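Local coordinates for protein UL144 (Macacine herpesvirus 1, PDB 6NYP) that probably acts as a viral mimic of the TNF-receptor family member HVEM, engaging the inhibitory lymphocyte receptor BTLA, at residues F[63-66]-F[70-73]. Sequence-based numbering, arbitrary orientation.
With NAG (2-acetamido-2-deoxy-beta-D-glucopyranose), chain P.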
loop_
_atom_site.group_PDB
_atom_site.type_symbol
_atom_site.label_atom_id
_atom_site.label_comp_id
_atom_site.label_asym_id
_atom_site.label_seq_id
_atom_site.Cartn_x
_atom_site.Cartn_y
_atom_site.Cartn_z
ATOM N N THR F 63 -17.627 -27.359 8.745
ATOM C CA THR F 63 -16.619 -26.323 8.386
ATOM C C THR F 63 -15.352 -26.566 9.221
ATOM O O THR F 63 -15.423 -26.452 10.464
ATOM C CB THR F 63 -17.156 -24.900 8.593
ATOM O OG1 THR F 63 -17.331 -24.720 9.996
ATOM C CG2 THR F 63 -18.462 -24.623 7.879
ATOM N N ILE F 64 -14.244 -26.908 8.558
ATOM C CA ILE F 64 -12.909 -27.137 9.188
ATOM C C ILE F 64 -12.249 -25.774 9.435
ATOM O O ILE F 64 -11.731 -25.564 10.547
ATOM C CB ILE F 64 -12.045 -28.061 8.304
ATOM C CG1 ILE F 64 -12.676 -29.447 8.144
ATOM C CG2 ILE F 64 -10.621 -28.143 8.835
ATOM C CD1 ILE F 64 -12.761 -30.248 9.428
ATOM N N ARG F 65 -12.273 -24.892 8.428
ATOM C CA ARG F 65 -11.780 -23.489 8.502
ATOM C C ARG F 65 -12.817 -22.566 7.854
ATOM O O ARG F 65 -13.270 -22.883 6.735
ATOM C CB ARG F 65 -10.419 -23.363 7.809
ATOM C CG ARG F 65 -9.897 -21.935 7.725
ATOM C CD ARG F 65 -8.383 -21.800 7.745
ATOM N NE ARG F 65 -7.645 -22.605 6.776
ATOM C CZ ARG F 65 -7.637 -22.415 5.457
ATOM N NH1 ARG F 65 -8.359 -21.454 4.904
ATOM N NH2 ARG F 65 -6.919 -23.212 4.684
ATOM N N ASN F 66 -13.172 -21.466 8.525
ATOM C CA ASN F 66 -14.137 -20.455 8.009
ATOM C C ASN F 66 -13.487 -19.634 6.893
ATOM O O ASN F 66 -12.242 -19.604 6.825
ATOM C CB ASN F 66 -14.668 -19.539 9.114
ATOM C CG ASN F 66 -15.970 -20.042 9.694
ATOM O OD1 ASN F 66 -16.743 -20.697 8.997
ATOM N ND2 ASN F 66 -16.211 -19.747 10.964
ATOM N N THR F 70 -8.706 -13.944 2.308
ATOM C CA THR F 70 -7.668 -14.464 1.375
ATOM C C THR F 70 -7.952 -15.907 0.940
ATOM O O THR F 70 -7.461 -16.275 -0.142
ATOM C CB THR F 70 -6.264 -14.386 1.989
ATOM O OG1 THR F 70 -6.188 -15.405 2.984
ATOM C CG2 THR F 70 -5.944 -13.029 2.579
ATOM N N GLN F 71 -8.660 -16.706 1.746
ATOM C CA GLN F 71 -8.853 -18.163 1.484
ATOM C C GLN F 71 -10.332 -18.553 1.627
ATOM O O GLN F 71 -11.040 -17.950 2.470
ATOM C CB GLN F 71 -7.949 -19.027 2.370
ATOM C CG GLN F 71 -7.529 -18.383 3.686
ATOM C CD GLN F 71 -6.396 -19.107 4.373
ATOM O OE1 GLN F 71 -5.624 -19.841 3.754
ATOM N NE2 GLN F 71 -6.286 -18.894 5.675
ATOM N N ASN F 72 -10.760 -19.529 0.813
ATOM C CA ASN F 72 -12.136 -20.096 0.769
ATOM C C ASN F 72 -12.380 -20.910 2.049
ATOM O O ASN F 72 -11.386 -21.223 2.739
ATOM C CB ASN F 72 -12.325 -20.971 -0.476
ATOM C CG ASN F 72 -13.774 -21.284 -0.789
ATOM O OD1 ASN F 72 -14.687 -20.709 -0.196
ATOM N ND2 ASN F 72 -13.992 -22.208 -1.710
ATOM N N THR F 73 -13.644 -21.241 2.353
ATOM C CA THR F 73 -14.028 -22.190 3.436
ATOM C C THR F 73 -13.408 -23.561 3.137
ATOM O O THR F 73 -13.201 -23.870 1.949
ATOM C CB THR F 73 -15.550 -22.338 3.596
ATOM O OG1 THR F 73 -16.079 -22.836 2.367
ATOM C CG2 THR F 73 -16.263 -21.051 3.943
HETATM C C1 NAG P . -17.392 -20.159 11.691
HETATM C C2 NAG P . -17.036 -21.096 12.853
HETATM C C3 NAG P . -18.347 -21.622 13.435
HETATM C C4 NAG P . -19.222 -20.451 13.897
HETATM C C5 NAG P . -19.433 -19.441 12.756
HETATM C C6 NAG P . -20.178 -18.197 13.242
HETATM C C7 NAG P . -14.814 -22.193 12.603
HETATM C C8 NAG P . -14.084 -23.464 12.260
HETATM N N2 NAG P . -16.156 -22.212 12.485
HETATM O O3 NAG P . -18.075 -22.524 14.518
HETATM O O4 NAG P . -20.473 -20.954 14.398
HETATM O O5 NAG P . -18.165 -19.054 12.198
HETATM O O6 NAG P . -20.490 -17.340 12.137
HETATM O O7 NAG P . -14.190 -21.210 12.978
#
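Arg65 lays its guanidinium against the side-chain amide of Gln71 in a surface contact at the loop end of a short antiparallel hairpin, where strand 62-65 runs out and the connecting loop approaches strand 74-76. The two flat groups are stacked with their planes 20° apart, although the side chains as wholes run at about a right angle to each other. Gln71 CD lies over one guanidinium face, 3.1 Å from Arg65 NH1. Gln71 OE1 is 3.4 Å from Arg65 NH1 but at a poor angle, and Gln71 NE2 is, like NH1, a donor, so neither amide atom hydrogen-bonds to NH1 and the pair touches by stacking. Arg65 gets there with CG anti to its backbone N (chi1 175°) and a bend at chi3 (52°). Nearer the backbone, Thr73 CA makes a CH···O contact of 3.5 Å with Arg65 O. The hairpin belongs to a TNF-receptor-type cysteine-rich region; on the strand side Ile64 and Arg65 share the single partner Val74 on strand 74-76, which makes a classic beta bulge. The loop side is tied to Thr55: its hydroxyl hydrogen-bonds Asn72 OD1, and its carbonyl hydrogen-bonds Thr73 OG1. Asn72 OD1 also takes a weak hydrogen bond from Thr73 N. Asn66, its CB pointing away from 70-73, carries an N-linked glycan through a covalent ND2 to NAG C1 bond, and the sugar's acetamide methyl C8 comes within 3.6 Å of Ile64 O.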